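Local coordinates for DNA fragmentation factor subunit beta (Mus musculus, PDB 1V0D), which cuts DNA and induces chromatin condensation during apoptosis, once caspases release it from its inhibitory partner DFFA, at residues E173-T178 and R191-M196; Q198-V203 and Y289-L294. All blocks are in the same frame, centred on the assembly; numbering follows the deposited sequence.

In the fold
Interactions 1 and 2 share helix 186-202 and lie next to each other, their centres about 11 Å apart. Interaction 1 joins residues 191-196 to residues 173-178. Interaction 2 joins the last residues of helix 186-202 to helix 287-295. Both are partly buried. In interaction 1 a buried leucine meets a buried valine and a partly exposed serine. In interaction 2 a buried tyrosine receives an exposed lysine chain on its ring, with a buried leucine at the edge. Neither has a hydrogen bond across it. The first sets methyls against each other and a hydroxyl oxygen; the second sets aliphatic chains around an aromatic ring. Val174 and Met196 of interaction 1 touch Leu294 of interaction 2, so the two contacts form one continuous packed region.

Interaction 1: E173-T178 and R191-M196; sequences EVSAYT and RVLGSM
Leu193 carries this contact, setting CD1 against Val174 and Ser175. Earlier in its segment, Val192 packs against Trp287 and Ile279. Leu193 itself has CG anti to the backbone N (chi1 -167°), which sends the side chain toward Val174 and Ser175. There CD1 lies 3.9 Å from Val174 CG1, and the two side chains run alongside each other, pointing opposite ways. Leu193 CD1 is also 3.8 Å from Val174 O, which is hydrogen-bonded to Tyr189 OH. Both methyls of Leu193 reach the Ser175 hydroxyl oxygen. If an alanine stood here, Val174 CG1 would probably lose its apolar contact with helix 186-202, and a gap would open there. Further on, Met196 points toward residues 173-178 but stays at the fringe, packing on Trp287. These two consecutive helices run in roughly opposite directions, as in a helical hairpin. On the other segment, a type I turn follows from Ser175 to Thr178, where Thr178 OG1 bonds to Ser175 O at 2.9 Å on a lone pair. No hydrogen bond links the segments, so the contact rests on van der Waals packing, mostly through Leu193 CD1.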
loop_
_atom_site.group_PDB
_atom_site.type_symbol
_atom_site.label_atom_id
_atom_site.label_comp_id
_atom_site.label_asym_id
_atom_site.label_seq_id
_atom_site.Cartn_x
_atom_site.Cartn_y
_atom_site.Cartn_z
ATOM N N GLU A 173 -12.308 -14.524 -6.013
ATOM C CA GLU A 173 -11.290 -15.459 -5.554
ATOM C C GLU A 173 -11.886 -16.802 -5.155
ATOM O O GLU A 173 -11.268 -17.839 -5.361
ATOM C CB GLU A 173 -10.516 -14.867 -4.376
ATOM C CG GLU A 173 -9.709 -13.619 -4.722
ATOM C CD GLU A 173 -8.928 -13.073 -3.525
ATOM O OE1 GLU A 173 -8.167 -13.857 -2.900
ATOM O OE2 GLU A 173 -9.072 -11.864 -3.210
ATOM N N VAL A 174 -13.093 -16.786 -4.602
ATOM C CA VAL A 174 -13.739 -18.025 -4.196
ATOM C C VAL A 174 -14.227 -18.867 -5.382
ATOM O O VAL A 174 -14.157 -20.097 -5.331
ATOM C CB VAL A 174 -14.908 -17.752 -3.226
ATOM C CG1 VAL A 174 -15.601 -19.054 -2.865
ATOM C CG2 VAL A 174 -14.378 -17.073 -1.962
ATOM N N SER A 175 -14.718 -18.221 -6.444
ATOM C CA SER A 175 -15.171 -18.948 -7.637
ATOM C C SER A 175 -13.974 -19.588 -8.324
ATOM O O SER A 175 -13.969 -20.784 -8.624
ATOM C CB SER A 175 -15.857 -18.010 -8.625
ATOM O OG SER A 175 -17.168 -17.710 -8.194
ATOM N N ALA A 176 -12.956 -18.772 -8.564
ATOM C CA ALA A 176 -11.731 -19.229 -9.196
ATOM C C ALA A 176 -11.252 -20.583 -8.649
ATOM O O ALA A 176 -10.435 -21.263 -9.274
ATOM C CB ALA A 176 -10.644 -18.178 -9.000
ATOM N N TYR A 177 -11.760 -20.978 -7.485
ATOM C CA TYR A 177 -11.343 -22.230 -6.870
ATOM C C TYR A 177 -12.164 -23.440 -7.309
ATOM O O TYR A 177 -11.733 -24.580 -7.128
ATOM C CB TYR A 177 -11.410 -22.101 -5.348
ATOM C CG TYR A 177 -10.632 -23.163 -4.593
ATOM C CD1 TYR A 177 -9.241 -23.099 -4.500
ATOM C CD2 TYR A 177 -11.289 -24.218 -3.952
ATOM C CE1 TYR A 177 -8.519 -24.054 -3.780
ATOM C CE2 TYR A 177 -10.579 -25.178 -3.232
ATOM C CZ TYR A 177 -9.193 -25.090 -3.145
ATOM O OH TYR A 177 -8.479 -26.021 -2.410
ATOM N N THR A 178 -13.335 -23.207 -7.892
ATOM C CA THR A 178 -14.189 -24.312 -8.315
ATOM C C THR A 178 -13.440 -25.374 -9.114
ATOM O O THR A 178 -13.818 -26.544 -9.105
ATOM C CB THR A 178 -15.385 -23.824 -9.170
ATOM O OG1 THR A 178 -16.078 -22.775 -8.483
ATOM C CG2 THR A 178 -16.365 -24.965 -9.414
ATOM N N ARG A 191 -23.483 -24.354 -6.673
ATOM C CA ARG A 191 -24.801 -24.126 -6.101
ATOM C C ARG A 191 -24.634 -23.300 -4.822
ATOM O O ARG A 191 -25.352 -22.317 -4.612
ATOM C CB ARG A 191 -25.483 -25.459 -5.768
ATOM C CG ARG A 191 -26.743 -25.304 -4.922
ATOM C CD ARG A 191 -26.780 -26.335 -3.796
ATOM N NE ARG A 191 -27.550 -25.886 -2.632
ATOM C CZ ARG A 191 -27.269 -24.800 -1.911
ATOM N NH1 ARG A 191 -26.230 -24.032 -2.227
ATOM N NH2 ARG A 191 -28.022 -24.480 -0.865
ATOM N N VAL A 192 -23.686 -23.709 -3.976
ATOM C CA VAL A 192 -23.401 -23.023 -2.714
ATOM C C VAL A 192 -22.868 -21.628 -3.008
ATOM O O VAL A 192 -23.340 -20.636 -2.446
ATOM C CB VAL A 192 -22.342 -23.798 -1.865
ATOM C CG1 VAL A 192 -21.902 -22.968 -0.672
ATOM C CG2 VAL A 192 -22.924 -25.111 -1.373
ATOM N N LEU A 193 -21.887 -21.559 -3.898
ATOM C CA LEU A 193 -21.288 -20.288 -4.268
ATOM C C LEU A 193 -22.344 -19.339 -4.828
ATOM O O LEU A 193 -22.175 -18.119 -4.804
ATOM C CB LEU A 193 -20.177 -20.521 -5.289
ATOM C CG LEU A 193 -19.256 -19.328 -5.524
ATOM C CD1 LEU A 193 -17.864 -19.818 -5.920
ATOM C CD2 LEU A 193 -19.859 -18.423 -6.583
ATOM N N GLY A 194 -23.439 -19.901 -5.329
ATOM C CA GLY A 194 -24.507 -19.072 -5.859
ATOM C C GLY A 194 -25.273 -18.440 -4.714
ATOM O O GLY A 194 -25.539 -17.240 -4.727
ATOM N N SER A 195 -25.621 -19.254 -3.718
ATOM C CA SER A 195 -26.351 -18.797 -2.535
ATOM C C SER A 195 -25.630 -17.635 -1.857
ATOM O O SER A 195 -26.240 -16.615 -1.517
ATOM C CB SER A 195 -26.483 -19.932 -1.524
ATOM O OG SER A 195 -26.917 -21.124 -2.147
ATOM N N MET A 196 -24.329 -17.804 -1.646
ATOM C CA MET A 196 -23.538 -16.771 -1.005
ATOM C C MET A 196 -23.637 -15.482 -1.799
ATOM O O MET A 196 -23.689 -14.397 -1.227
ATOM C CB MET A 196 -22.074 -17.205 -0.891
ATOM C CG MET A 196 -21.816 -18.299 0.148
ATOM S SD MET A 196 -20.058 -18.767 0.249
ATOM C CE MET A 196 -19.916 -19.776 -1.199
#

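Interaction 2: Q198-V203 and Y289-L294; sequences QKLKSV and YFYSLL
Tyr291 reaches across to helix 186-202 and is met there by Lys199, Leu200 and Val203. Its CG is anti to the backbone N (chi1 175°), which carries the ring out from helix 287-295. Lys199 lies over one face. Its extended chain crosses the ring obliquely, and CD stands 3.9 Å from the ring centroid, only 14° off the normal, in a CH-pi contact. CG lies 3.5 Å from Tyr291 CZ, while CE is near Tyr291 CE2. It is the methylenes of Lys199 that do the touching, laid from the CZ end of the ring toward CE2 and CD2. Leu200 comes at the edge instead. Its CG is 3.7 Å from Tyr291 CE1, near the ring plane, and its CD2 is 3.4 Å from Tyr291 OH. Val203 meets the phenol end through CG1, 3.7 Å from Tyr291 OH.

Helix 287-295 belongs to the His-Me finger nuclease region. With helix 267-281 it lies in the connection between antiparallel strands 260-263 and 300-303. Leu294 O accepts a hydrogen bond from His263 NE2, which joins the helix to the strand of Asp262, a magnesium ligand with His308.

The Tyr291 ring also meets that of Phe295, with planes at about 60°, and Leu200 fits among Phe295, Ile167 and Leu171, which joins helix 155-175 to the cluster.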
loop_
_atom_site.group_PDB
_atom_site.type_symbol
_atom_site.label_atom_id
_atom_site.label_comp_id
_atom_site.label_asym_id
_atom_site.label_seq_id
_atom_site.Cartn_x
_atom_site.Cartn_y
_atom_site.Cartn_z
ATOM N N GLN A 198 -26.189 -14.445 -3.740
ATOM C CA GLN A 198 -27.504 -13.839 -3.596
ATOM C C GLN A 198 -27.476 -13.009 -2.312
ATOM O O GLN A 198 -27.775 -11.814 -2.325
ATOM C CB GLN A 198 -28.591 -14.924 -3.516
ATOM N N LYS A 199 -27.091 -13.652 -1.211
ATOM C CA LYS A 199 -27.012 -12.991 0.089
ATOM C C LYS A 199 -26.124 -11.755 0.044
ATOM O O LYS A 199 -26.421 -10.751 0.683
ATOM C CB LYS A 199 -26.483 -13.962 1.141
ATOM C CG LYS A 199 -26.435 -13.378 2.533
ATOM C CD LYS A 199 -26.544 -14.481 3.565
ATOM C CE LYS A 199 -26.819 -13.908 4.944
ATOM N NZ LYS A 199 -27.331 -14.956 5.876
ATOM N N LEU A 200 -25.028 -11.829 -0.703
ATOM C CA LEU A 200 -24.142 -10.685 -0.808
ATOM C C LEU A 200 -24.856 -9.543 -1.512
ATOM O O LEU A 200 -24.760 -8.392 -1.089
ATOM C CB LEU A 200 -22.866 -11.043 -1.569
ATOM C CG LEU A 200 -21.718 -11.527 -0.689
ATOM C CD1 LEU A 200 -20.463 -11.704 -1.522
ATOM C CD2 LEU A 200 -21.481 -10.511 0.412
ATOM N N LYS A 201 -25.564 -9.852 -2.593
ATOM C CA LYS A 201 -26.292 -8.815 -3.312
ATOM C C LYS A 201 -27.390 -8.300 -2.379
ATOM O O LYS A 201 -27.653 -7.098 -2.300
ATOM C CB LYS A 201 -26.919 -9.386 -4.586
ATOM C CG LYS A 201 -25.928 -9.896 -5.629
ATOM C CD LYS A 201 -26.647 -10.715 -6.702
ATOM C CE LYS A 201 -25.688 -11.196 -7.798
ATOM N NZ LYS A 201 -26.131 -12.468 -8.495
ATOM N N SER A 202 -28.011 -9.227 -1.659
ATOM C CA SER A 202 -29.088 -8.900 -0.729
ATOM C C SER A 202 -28.650 -7.896 0.327
ATOM O O SER A 202 -29.478 -7.213 0.931
ATOM C CB SER A 202 -29.569 -10.160 -0.008
ATOM O OG SER A 202 -28.807 -10.388 1.173
ATOM N N VAL A 203 -27.347 -7.815 0.558
ATOM C CA VAL A 203 -26.820 -6.918 1.571
ATOM C C VAL A 203 -25.910 -5.865 0.935
ATOM O O VAL A 203 -25.253 -5.086 1.619
ATOM C CB VAL A 203 -26.060 -7.752 2.642
ATOM C CG1 VAL A 203 -24.638 -8.047 2.185
ATOM C CG2 VAL A 203 -26.086 -7.047 3.966
ATOM N N TYR A 289 -22.126 -20.347 7.567
ATOM C CA TYR A 289 -20.947 -20.226 8.422
ATOM C C TYR A 289 -19.761 -19.714 7.613
ATOM O O TYR A 289 -19.080 -18.767 8.037
ATOM C CB TYR A 289 -20.614 -21.583 9.071
ATOM C CG TYR A 289 -19.314 -21.581 9.850
ATOM C CD1 TYR A 289 -19.060 -20.604 10.806
ATOM C CD2 TYR A 289 -18.320 -22.528 9.596
ATOM C CE1 TYR A 289 -17.844 -20.560 11.486
ATOM C CE2 TYR A 289 -17.099 -22.499 10.274
ATOM C CZ TYR A 289 -16.862 -21.509 11.214
ATOM O OH TYR A 289 -15.638 -21.428 11.863
ATOM N N PHE A 290 -19.532 -20.340 6.456
ATOM C CA PHE A 290 -18.446 -19.968 5.556
ATOM C C PHE A 290 -18.662 -18.558 5.023
ATOM O O PHE A 290 -17.707 -17.815 4.764
ATOM C CB PHE A 290 -18.355 -20.959 4.401
ATOM C CG PHE A 290 -17.901 -22.320 4.821
ATOM C CD1 PHE A 290 -18.823 -23.313 5.130
ATOM C CD2 PHE A 290 -16.543 -22.589 4.992
ATOM C CE1 PHE A 290 -18.398 -24.564 5.614
ATOM C CE2 PHE A 290 -16.107 -23.835 5.475
ATOM C CZ PHE A 290 -17.039 -24.822 5.787
ATOM N N TYR A 291 -19.925 -18.189 4.860
ATOM C CA TYR A 291 -20.255 -16.854 4.403
ATOM C C TYR A 291 -19.674 -15.881 5.438
ATOM O O TYR A 291 -18.905 -14.982 5.101
ATOM C CB TYR A 291 -21.771 -16.701 4.316
ATOM C CG TYR A 291 -22.224 -15.313 3.966
ATOM C CD1 TYR A 291 -22.192 -14.858 2.651
ATOM C CD2 TYR A 291 -22.677 -14.445 4.958
ATOM C CE1 TYR A 291 -22.608 -13.563 2.328
ATOM C CE2 TYR A 291 -23.090 -13.155 4.652
ATOM C CZ TYR A 291 -23.055 -12.721 3.334
ATOM O OH TYR A 291 -23.466 -11.444 3.031
ATOM N N SER A 292 -20.041 -16.072 6.699
ATOM C CA SER A 292 -19.539 -15.227 7.775
ATOM C C SER A 292 -18.042 -15.065 7.662
ATOM O O SER A 292 -17.511 -13.952 7.656
ATOM C CB SER A 292 -19.827 -15.864 9.124
ATOM O OG SER A 292 -21.220 -16.005 9.313
ATOM N N LEU A 293 -17.370 -16.207 7.585
ATOM C CA LEU A 293 -15.919 -16.253 7.499
ATOM C C LEU A 293 -15.354 -15.508 6.307
ATOM O O LEU A 293 -14.376 -14.769 6.430
ATOM C CB LEU A 293 -15.446 -17.717 7.454
ATOM C CG LEU A 293 -15.089 -18.451 8.766
ATOM C CD1 LEU A 293 -15.749 -17.802 9.971
ATOM C CD2 LEU A 293 -15.496 -19.903 8.650
ATOM N N LEU A 294 -15.983 -15.692 5.154
ATOM C CA LEU A 294 -15.494 -15.092 3.922
ATOM C C LEU A 294 -15.815 -13.629 3.671
ATOM O O LEU A 294 -14.990 -12.920 3.108
ATOM C CB LEU A 294 -15.982 -15.931 2.726
ATOM C CG LEU A 294 -15.498 -17.387 2.663
ATOM C CD1 LEU A 294 -16.425 -18.252 1.863
ATOM C CD2 LEU A 294 -14.127 -17.425 2.062
#